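Local coordinates for probable sulfate-binding lipoprotein SubI (Mycobacterium tuberculosis, PDB 6DDN), which probably binds sulfate outside the cell membrane as the solute-binding component of a sulfate transport system, at residues T52-V57 with V82-S87; K102-V107 with A266-S271. One frame throughout, in Å; residues are numbered along the deposited sequence.

Contact 1. Residues T52-V57 with V82-S87; sequences TSITLV and VQVITS
Ile54 of strand 53-57 packs against Val84 of the parallel strand 83-87 and Val82 just before it; the two strands are the first and last elements of a beta-alpha-beta unit whose crossover is helix 63-74. The strand axes come within 4.6 Å at an angle of 25°. Ile54 CG1 lies between its own backbone N and carbonyl carbon (chi1 53°), which tilts the branch toward the neighbouring strand. From CB, CG2 only grazes Val82 CG2; CG1 meets that methyl at 3.6 Å, and the terminal CD1 goes on to Val84 CG2 at 3.7 Å. Phe280 and Ala276 of helix 274-284 cover this isoleucine, while Ile70 of the crossover helix packs on Val84. The backbone bonds are those of a parallel pair: Gln83 N to Thr52 O, Ile54 N to Gln83 O, Ile85 N to Ile54 O and Leu56 N to Ile85 O, the last at 2.7 Å and almost straight (174°), then a weak one from Ser87 N to Leu56 O. The face with Ser53, Thr55, Gln83 and Ile85 is more polar. There Gln83 bends at chi2 and turns its amide oxygen into the gap between the strands, where Ser53 OG donates to Gln83 OE1 at 3.1 Å from above the carbonyl plane.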
ATOM      1  N   THR A  52      -4.324 -12.333  26.285  1.00104.13           N
ATOM      2  CA  THR A  52      -3.181 -12.551  25.412  1.00 92.85           C
ATOM      3  C   THR A  52      -2.878 -11.281  24.623  1.00 85.28           C
ATOM      4  O   THR A  52      -3.717 -10.384  24.498  1.00 84.59           O
ATOM      5  CB  THR A  52      -3.451 -13.737  24.473  1.00 91.02           C
ATOM      6  OG1 THR A  52      -3.857 -14.870  25.251  1.00104.25           O
ATOM      7  CG2 THR A  52      -2.218 -14.123  23.683  1.00 84.11           C
ATOM      8  N   SER A  53      -1.653 -11.201  24.107  1.00 82.68           N
ATOM      9  CA  SER A  53      -1.164 -10.029  23.399  1.00 78.13           C
ATOM     10  C   SER A  53      -0.525 -10.455  22.084  1.00 72.71           C
ATOM     11  O   SER A  53       0.311 -11.365  22.063  1.00 72.68           O
ATOM     12  CB  SER A  53      -0.154  -9.267  24.262  1.00 81.45           C
ATOM     13  OG  SER A  53       0.292  -8.096  23.611  1.00 79.42           O
ATOM     14  N   ILE A  54      -0.919  -9.801  20.992  1.00 68.80           N
ATOM     15  CA  ILE A  54      -0.349 -10.051  19.674  1.00 63.51           C
ATOM     16  C   ILE A  54       0.166  -8.736  19.107  1.00 60.81           C
ATOM     17  O   ILE A  54      -0.364  -7.659  19.398  1.00 62.67           O
ATOM     18  CB  ILE A  54      -1.366 -10.697  18.705  1.00 60.09           C
ATOM     19  CG1 ILE A  54      -2.655  -9.877  18.653  1.00 64.39           C
ATOM     20  CG2 ILE A  54      -1.654 -12.134  19.114  1.00 60.99           C
ATOM     21  CD1 ILE A  54      -3.626 -10.334  17.586  1.00 62.82           C
ATOM     22  N   THR A  55       1.209  -8.830  18.286  1.00 59.49           N
ATOM     23  CA  THR A  55       1.860  -7.664  17.705  1.00 60.59           C
ATOM     24  C   THR A  55       1.751  -7.715  16.191  1.00 60.48           C
ATOM     25  O   THR A  55       2.141  -8.708  15.567  1.00 60.83           O
ATOM     26  CB  THR A  55       3.331  -7.589  18.118  1.00 61.53           C
ATOM     27  OG1 THR A  55       3.419  -7.356  19.528  1.00 70.91           O
ATOM     28  CG2 THR A  55       4.031  -6.462  17.375  1.00 58.16           C
ATOM     29  N   LEU A  56       1.222  -6.645  15.607  1.00 60.90           N
ATOM     30  CA  LEU A  56       1.144  -6.494  14.162  1.00 55.06           C
ATOM     31  C   LEU A  56       2.253  -5.557  13.705  1.00 57.05           C
ATOM     32  O   LEU A  56       2.284  -4.386  14.103  1.00 55.30           O
ATOM     33  CB  LEU A  56      -0.219  -5.949  13.736  1.00 49.30           C
ATOM     34  CG  LEU A  56      -0.305  -5.545  12.262  1.00 43.06           C
ATOM     35  CD1 LEU A  56      -0.199  -6.763  11.358  1.00 37.62           C
ATOM     36  CD2 LEU A  56      -1.586  -4.790  11.990  1.00 45.92           C
ATOM     37  N   VAL A  57       3.161  -6.071  12.885  1.00 55.35           N
ATOM     38  CA  VAL A  57       4.187  -5.264  12.239  1.00 56.38           C
ATOM     39  C   VAL A  57       3.676  -4.936  10.845  1.00 55.88           C
ATOM     40  O   VAL A  57       3.653  -5.801   9.961  1.00 62.37           O
ATOM     41  CB  VAL A  57       5.539  -5.988  12.195  1.00 58.72           C
ATOM     42  CG1 VAL A  57       6.537  -5.203  11.353  1.00 58.73           C
ATOM     43  CG2 VAL A  57       6.075  -6.188  13.602  1.00 61.14           C
ATOM     44  N   VAL A  82      -7.772 -10.147  23.644  1.00 65.21           N
ATOM     45  CA  VAL A  82      -6.507 -10.181  22.923  1.00 66.02           C
ATOM     46  C   VAL A  82      -6.186  -8.768  22.452  1.00 65.29           C
ATOM     47  O   VAL A  82      -6.797  -8.246  21.515  1.00 62.52           O
ATOM     48  CB  VAL A  82      -6.530 -11.189  21.766  1.00 65.38           C
ATOM     49  CG1 VAL A  82      -7.788 -11.054  20.947  1.00 67.01           C
ATOM     50  CG2 VAL A  82      -5.289 -11.032  20.894  1.00 63.56           C
ATOM     51  N   GLN A  83      -5.229  -8.145  23.128  1.00 67.04           N
ATOM     52  CA  GLN A  83      -4.801  -6.796  22.803  1.00 64.77           C
ATOM     53  C   GLN A  83      -3.833  -6.825  21.628  1.00 65.01           C
ATOM     54  O   GLN A  83      -2.937  -7.672  21.561  1.00 65.68           O
ATOM     55  CB  GLN A  83      -4.158  -6.160  24.036  1.00 66.88           C
ATOM     56  CG  GLN A  83      -3.244  -4.983  23.784  1.00 70.49           C
ATOM     57  CD  GLN A  83      -2.001  -5.050  24.652  1.00 80.10           C
ATOM     58  OE1 GLN A  83      -1.570  -6.131  25.054  1.00 87.37           O
ATOM     59  NE2 GLN A  83      -1.432  -3.891  24.965  1.00 79.37           N
ATOM     60  N   VAL A  84      -4.032  -5.907  20.687  1.00 60.43           N
ATOM     61  CA  VAL A  84      -3.256  -5.854  19.454  1.00 58.25           C
ATOM     62  C   VAL A  84      -2.323  -4.655  19.536  1.00 63.61           C
ATOM     63  O   VAL A  84      -2.775  -3.503  19.517  1.00 71.62           O
ATOM     64  CB  VAL A  84      -4.158  -5.765  18.214  1.00 52.96           C
ATOM     65  CG1 VAL A  84      -3.313  -5.676  16.949  1.00 48.64           C
ATOM     66  CG2 VAL A  84      -5.104  -6.957  18.153  1.00 51.23           C
ATOM     67  N   ILE A  85      -1.024  -4.921  19.624  1.00 59.57           N
ATOM     68  CA  ILE A  85      -0.006  -3.883  19.519  1.00 55.25           C
ATOM     69  C   ILE A  85       0.353  -3.721  18.050  1.00 56.07           C
ATOM     70  O   ILE A  85       0.377  -4.697  17.290  1.00 55.35           O
ATOM     71  CB  ILE A  85       1.231  -4.230  20.366  1.00 54.67           C
ATOM     72  CG1 ILE A  85       0.815  -4.604  21.786  1.00 57.90           C
ATOM     73  CG2 ILE A  85       2.207  -3.063  20.406  1.00 54.43           C
ATOM     74  CD1 ILE A  85       1.693  -5.656  22.400  1.00 63.05           C
ATOM     75  N   THR A  86       0.627  -2.485  17.642  1.00 56.33           N
ATOM     76  CA  THR A  86       0.863  -2.162  16.245  1.00 53.60           C
ATOM     77  C   THR A  86       2.230  -1.515  16.072  1.00 53.22           C
ATOM     78  O   THR A  86       2.751  -0.866  16.984  1.00 54.89           O
ATOM     79  CB  THR A  86      -0.226  -1.229  15.706  1.00 50.55           C
ATOM     80  OG1 THR A  86      -0.274  -0.042  16.508  1.00 58.06           O
ATOM     81  CG2 THR A  86      -1.584  -1.918  15.749  1.00 43.48           C
ATOM     82  N   SER A  87       2.805  -1.706  14.885  1.00 51.47           N
ATOM     83  CA  SER A  87       4.098  -1.125  14.542  1.00 48.94           C
ATOM     84  C   SER A  87       4.086  -0.780  13.061  1.00 50.61           C
ATOM     85  O   SER A  87       3.988  -1.676  12.217  1.00 48.80           O
ATOM     86  CB  SER A  87       5.244  -2.088  14.860  1.00 48.77           C
ATOM     87  OG  SER A  87       6.491  -1.527  14.489  1.00 49.60           O
TER

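Contact 2. Residues K102-V107 with A266-S271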
ATOM      1  N   LYS A 102      12.798  -9.111  14.954  1.00 68.63           N
ATOM      2  CA  LYS A 102      11.777  -8.218  15.489  1.00 68.52           C
ATOM      3  C   LYS A 102      10.530  -9.010  15.867  1.00 64.65           C
ATOM      4  O   LYS A 102      10.004  -9.765  15.036  1.00 57.48           O
ATOM      5  CB  LYS A 102      11.414  -7.132  14.480  1.00 70.93           C
ATOM      6  CG  LYS A 102      10.291  -6.210  14.913  1.00 69.82           C
ATOM      7  CD  LYS A 102      10.359  -4.896  14.153  1.00 69.56           C
ATOM      8  CE  LYS A 102       9.511  -3.827  14.817  1.00 70.86           C
ATOM      9  NZ  LYS A 102       8.351  -3.446  13.964  1.00 69.51           N
ATOM     10  N   PRO A 103      10.037  -8.877  17.096  1.00 67.07           N
ATOM     11  CA  PRO A 103       8.848  -9.634  17.502  1.00 69.34           C
ATOM     12  C   PRO A 103       7.650  -9.260  16.645  1.00 67.54           C
ATOM     13  O   PRO A 103       7.366  -8.081  16.419  1.00 65.25           O
ATOM     14  CB  PRO A 103       8.651  -9.226  18.966  1.00 70.90           C
ATOM     15  CG  PRO A 103       9.318  -7.893  19.076  1.00 71.99           C
ATOM     16  CD  PRO A 103      10.497  -7.959  18.151  1.00 70.11           C
ATOM     17  N   ALA A 104       6.955 -10.281  16.155  1.00 68.44           N
ATOM     18  CA  ALA A 104       5.783 -10.075  15.320  1.00 61.15           C
ATOM     19  C   ALA A 104       4.915 -11.318  15.388  1.00 65.59           C
ATOM     20  O   ALA A 104       5.426 -12.441  15.374  1.00 72.82           O
ATOM     21  CB  ALA A 104       6.170  -9.778  13.867  1.00 57.83           C
ATOM     22  N   ASP A 105       3.604 -11.107  15.480  1.00 62.36           N
ATOM     23  CA  ASP A 105       2.643 -12.187  15.345  1.00 62.47           C
ATOM     24  C   ASP A 105       1.881 -12.134  14.031  1.00 60.32           C
ATOM     25  O   ASP A 105       1.380 -13.169  13.581  1.00 57.69           O
ATOM     26  CB  ASP A 105       1.649 -12.167  16.516  1.00 62.03           C
ATOM     27  CG  ASP A 105       2.337 -12.301  17.866  1.00 65.64           C
ATOM     28  OD1 ASP A 105       2.693 -13.436  18.251  1.00 69.31           O
ATOM     29  OD2 ASP A 105       2.526 -11.269  18.543  1.00 66.53           O
ATOM     30  N   LEU A 106       1.797 -10.961  13.404  1.00 59.42           N
ATOM     31  CA  LEU A 106       1.201 -10.805  12.087  1.00 55.81           C
ATOM     32  C   LEU A 106       1.985  -9.765  11.308  1.00 55.47           C
ATOM     33  O   LEU A 106       2.492  -8.792  11.874  1.00 54.61           O
ATOM     34  CB  LEU A 106      -0.267 -10.373  12.162  1.00 55.10           C
ATOM     35  CG  LEU A 106      -1.287 -11.416  12.600  1.00 58.49           C
ATOM     36  CD1 LEU A 106      -1.903 -11.014  13.927  1.00 61.97           C
ATOM     37  CD2 LEU A 106      -2.353 -11.578  11.532  1.00 55.74           C
ATOM     38  N   VAL A 107       2.073  -9.975   9.999  1.00 52.68           N
ATOM     39  CA  VAL A 107       2.708  -9.030   9.094  1.00 47.91           C
ATOM     40  C   VAL A 107       1.656  -8.516   8.125  1.00 47.73           C
ATOM     41  O   VAL A 107       0.786  -9.273   7.683  1.00 50.38           O
ATOM     42  CB  VAL A 107       3.891  -9.661   8.334  1.00 49.46           C
ATOM     43  CG1 VAL A 107       5.119  -9.653   9.213  1.00 51.99           C
ATOM     44  CG2 VAL A 107       3.550 -11.076   7.891  1.00 54.16           C
ATOM     45  N   ALA A 266      -0.214 -11.715   6.453  1.00 51.11           N
ATOM     46  CA  ALA A 266       0.103 -13.100   6.760  1.00 51.42           C
ATOM     47  C   ALA A 266       0.387 -13.239   8.246  1.00 56.08           C
ATOM     48  O   ALA A 266       0.834 -12.293   8.901  1.00 60.00           O
ATOM     49  CB  ALA A 266       1.301 -13.599   5.944  1.00 53.28           C
ATOM     50  N   VAL A 267       0.119 -14.426   8.770  1.00 58.56           N
ATOM     51  CA  VAL A 267       0.457 -14.749  10.149  1.00 56.91           C
ATOM     52  C   VAL A 267       1.933 -15.114  10.218  1.00 57.10           C
ATOM     53  O   VAL A 267       2.460 -15.802   9.335  1.00 60.72           O
ATOM     54  CB  VAL A 267      -0.439 -15.891  10.665  1.00 60.13           C
ATOM     55  CG1 VAL A 267       0.233 -16.641  11.802  1.00 59.59           C
ATOM     56  CG2 VAL A 267      -1.788 -15.346  11.107  1.00 62.73           C
ATOM     57  N   VAL A 268       2.614 -14.637  11.255  1.00 53.86           N
ATOM     58  CA  VAL A 268       4.022 -14.963  11.457  1.00 55.89           C
ATOM     59  C   VAL A 268       4.112 -16.372  12.028  1.00 56.72           C
ATOM     60  O   VAL A 268       3.519 -16.670  13.070  1.00 53.81           O
ATOM     61  CB  VAL A 268       4.700 -13.942  12.380  1.00 53.41           C
ATOM     62  CG1 VAL A 268       5.961 -14.535  12.992  1.00 59.17           C
ATOM     63  CG2 VAL A 268       5.022 -12.672  11.613  1.00 52.44           C
ATOM     64  N   ALA A 269       4.858 -17.244  11.343  1.00 62.07           N
ATOM     65  CA  ALA A 269       4.927 -18.643  11.752  1.00 67.05           C
ATOM     66  C   ALA A 269       5.630 -18.813  13.093  1.00 69.19           C
ATOM     67  O   ALA A 269       5.261 -19.696  13.873  1.00 71.70           O
ATOM     68  CB  ALA A 269       5.630 -19.468  10.675  1.00 68.04           C
ATOM     69  N   THR A 270       6.629 -17.983  13.382  1.00 73.60           N
ATOM     70  CA  THR A 270       7.409 -18.107  14.607  1.00 76.71           C
ATOM     71  C   THR A 270       6.709 -17.518  15.827  1.00 75.18           C
ATOM     72  O   THR A 270       7.361 -17.312  16.855  1.00 79.77           O
ATOM     73  CB  THR A 270       8.772 -17.436  14.429  1.00 83.72           C
ATOM     74  OG1 THR A 270       8.590 -16.034  14.198  1.00 84.02           O
ATOM     75  CG2 THR A 270       9.498 -18.041  13.248  1.00 89.74           C
ATOM     76  N   SER A 271       5.410 -17.251  15.746  1.00 69.67           N
ATOM     77  CA  SER A 271       4.692 -16.617  16.840  1.00 64.91           C
ATOM     78  C   SER A 271       4.121 -17.656  17.792  1.00 61.88           C
ATOM     79  O   SER A 271       3.641 -18.712  17.371  1.00 58.93           O
ATOM     80  CB  SER A 271       3.565 -15.733  16.308  1.00 61.30           C
ATOM     81  OG  SER A 271       2.528 -15.616  17.269  1.00 56.28           O
TER
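A short antiparallel pairing of strand 106-108 with the end of strand 257-267, followed by a type I turn from Val268 to Ser271, brings chain segments far apart in sequence together in the buried part of a lobe. Val107 and Ala266 form a hydrogen-bonded pair: Val107 N donates to Ala266 O at 2.8 Å, almost straight at 175°, and Ala266 N donates in return to Val107 O at 2.9 Å. Leu106 and Val267 are the adjoining non-hydrogen-bonded pair, where CD2 of Leu106 lies obliquely against CG2 of Val267 at 3.8 Å. Just beyond the end of strand 257-267 and ahead of the start of 106-108, Val268 N donates to Asp105 O at 3.0 Å, from well above the carbonyl plane. The Val268 side chain then fills the angle between the segments: CG1 rests on Ala104 O, and CG2 touches both Ala104 CB and, at 3.9 Å, Val107 CG1. Asp105 has CG anti to its carbonyl carbon (chi1 -59°), which sends the carboxylate toward the turn. Its OD1 accepts a hydrogen bond from Ser271 OG, modelled so short that its length is doubtful, and OD2 takes the backbone N-H of Thr55, so the carboxylate probably links strand 53-58 to the turn. Ser271 OG also accepts the backbone N-H of His273. A strand running antiparallel beside the parallel strands 83-88, 53-58 and 106-108 is typical of the type II periplasmic-binding-protein fold.

Overall arrangement
From the N terminus, strand 53-58 leads into helix 63-74, and contact 1 closes that first loop when strand 83-88 returns alongside. Helix 91-99 then carries the chain to strand 106-108, which settles against strand 53-58 on the edge away from 83-88. Contact 2 closes only after a much longer excursion, when strand 257-267 comes back antiparallel to 106-108. The two loops follow one another in series, neither enclosing nor crossing the other, yet their contacts lie 10 Å apart, centre to centre, in one sheet. Besides the sheet bonds, Lys102 NZ probably makes a hydrogen bond to Ser87 OG, joining the two contacts at the end of strand 83-88 as well as through the Asp105 carboxylate.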